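Local coordinates for protein 1-Cys peroxiredoxin (Vibrio vulnificus MO6-24/O, PDB 5K2I) that reduces peroxides through a peroxidatic cysteine as a 1-Cys peroxiredoxin and scavenges nitric oxide, at the interface of chains A and B. Numbering follows the deposited sequence. Chains: chain A/B, 1-Cys peroxiredoxin.

The interface of chains A and B. Residues chain A 41, 45, 112, 114-115, 117; chain B 143-145.
In one part of a two-fold interface between the chains of this peroxiredoxin, an aromatic side chain of one subunit closes against the active-site loop of the other, as expected of a peroxiredoxin dimer, although the structure alone does not prove the assembly in solution. A:Pro41 and A:Thr45 belong to the PxxxTxxC motif that carries the peroxidatic cysteine.

The tight part is built by B:Phe145, which follows the 3-10 helix 142-144. Its CG lies anti to the carbonyl carbon, sending the ring towards chain A with CD2 and CE2 leading. CD2 stands over the centre of the A:Phe117 ring, 3.5 Å from A:Phe117 CZ, while the two ring planes are tilted by about 48°, so the contact lies midway between parallel stacking and a true T. The far end of the same ring reaches the motif, with B:Phe145 CZ 3.7 Å from A:Thr45 CB; A:Pro41 adds a more distant contact through CB. A:Phe117 is set for this by its CG lying anti to the backbone N (chi1 168°), and A:Thr114 OG1 sits in plane at its edge, 3.6 Å from A:Phe117 CD2.

Packing loosens towards B:Lys143. Its side chain runs fully extended past A:Met112, and the methionine sulfur SD stays 4.5 Å from B:Lys143 CG. Between the two zones, the A:Thr114 methyl CG2 lies 3.3 Å from the B:Lys143 carbonyl O. A hydrogen bond links the chains here as well: the B:Ser144 hydroxyl OG donates to A:Thr114 O at 2.9 Å, approaching from 52° above the carbonyl plane.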
loop_
_atom_site.group_PDB
_atom_site.type_symbol
_atom_site.label_atom_id
_atom_site.label_comp_id
_atom_site.label_asym_id
_atom_site.label_seq_id
_atom_site.Cartn_x
_atom_site.Cartn_y
_atom_site.Cartn_z
ATOM N N PRO A 41 -9.938 0.757 -4.342
ATOM C CA PRO A 41 -10.191 2.196 -4.288
ATOM C C PRO A 41 -10.499 2.787 -5.649
ATOM O O PRO A 41 -11.059 3.888 -5.733
ATOM C CB PRO A 41 -8.874 2.773 -3.758
ATOM C CG PRO A 41 -8.174 1.612 -3.107
ATOM C CD PRO A 41 -8.555 0.430 -3.945
ATOM N N THR A 45 -6.374 1.416 -10.632
ATOM C CA THR A 45 -5.407 1.837 -9.614
ATOM C C THR A 45 -4.562 0.648 -9.158
ATOM O O THR A 45 -4.960 -0.510 -9.297
ATOM C CB THR A 45 -6.081 2.510 -8.369
ATOM O OG1 THR A 45 -6.820 1.540 -7.614
ATOM C CG2 THR A 45 -6.961 3.666 -8.792
ATOM N N MET A 112 -13.510 5.648 2.244
ATOM C CA MET A 112 -12.332 6.384 2.678
ATOM C C MET A 112 -12.112 7.570 1.752
ATOM O O MET A 112 -12.416 7.513 0.565
ATOM C CB MET A 112 -11.101 5.491 2.699
ATOM C CG MET A 112 -10.628 5.106 1.338
ATOM S SD MET A 112 -9.077 4.202 1.423
ATOM C CE MET A 112 -8.911 3.854 -0.313
ATOM N N THR A 114 -9.927 9.951 -0.426
ATOM C CA THR A 114 -8.649 10.026 -1.137
ATOM C C THR A 114 -8.299 11.462 -1.505
ATOM O O THR A 114 -7.325 11.705 -2.223
ATOM C CB THR A 114 -8.637 9.170 -2.412
ATOM O OG1 THR A 114 -9.459 9.777 -3.419
ATOM C CG2 THR A 114 -9.139 7.769 -2.115
ATOM N N ALA A 115 -9.088 12.405 -1.002
ATOM C CA ALA A 115 -8.857 13.830 -1.230
ATOM C C ALA A 115 -8.732 14.136 -2.718
ATOM O O ALA A 115 -9.575 13.731 -3.512
ATOM C CB ALA A 115 -7.610 14.295 -0.476
ATOM N N PHE A 117 -6.982 12.953 -5.023
ATOM C CA PHE A 117 -6.782 11.866 -5.969
ATOM C C PHE A 117 -8.095 11.504 -6.658
ATOM O O PHE A 117 -8.171 11.452 -7.886
ATOM C CB PHE A 117 -6.210 10.616 -5.291
ATOM C CG PHE A 117 -6.267 9.401 -6.167
ATOM C CD1 PHE A 117 -5.360 9.236 -7.198
ATOM C CD2 PHE A 117 -7.266 8.448 -5.992
ATOM C CE1 PHE A 117 -5.425 8.135 -8.033
ATOM C CE2 PHE A 117 -7.350 7.343 -6.830
ATOM C CZ PHE A 117 -6.428 7.185 -7.851
ATOM N N LYS B 143 -3.266 6.708 0.516
ATOM C CA LYS B 143 -4.682 6.876 0.179
ATOM C C LYS B 143 -4.841 7.664 -1.120
ATOM O O LYS B 143 -5.836 7.502 -1.839
ATOM C CB LYS B 143 -5.426 7.566 1.320
ATOM C CG LYS B 143 -5.563 6.707 2.559
ATOM C CD LYS B 143 -6.200 7.480 3.702
ATOM C CE LYS B 143 -6.266 6.630 4.962
ATOM N NZ LYS B 143 -6.819 7.395 6.112
ATOM N N SER B 144 -3.851 8.501 -1.425
ATOM C CA SER B 144 -3.888 9.322 -2.635
ATOM C C SER B 144 -2.861 8.878 -3.681
ATOM O O SER B 144 -2.609 9.579 -4.664
ATOM C CB SER B 144 -3.673 10.784 -2.273
ATOM O OG SER B 144 -4.628 11.191 -1.306
ATOM N N PHE B 145 -2.279 7.701 -3.461
ATOM C CA PHE B 145 -1.333 7.077 -4.382
ATOM C C PHE B 145 -0.124 7.963 -4.675
ATOM O O PHE B 145 0.432 7.928 -5.767
ATOM C CB PHE B 145 -2.050 6.667 -5.675
ATOM C CG PHE B 145 -3.098 5.616 -5.455
ATOM C CD1 PHE B 145 -2.755 4.281 -5.434
ATOM C CD2 PHE B 145 -4.419 5.967 -5.231
ATOM C CE1 PHE B 145 -3.711 3.307 -5.212
ATOM C CE2 PHE B 145 -5.383 4.995 -5.011
ATOM C CZ PHE B 145 -5.029 3.668 -5.009
#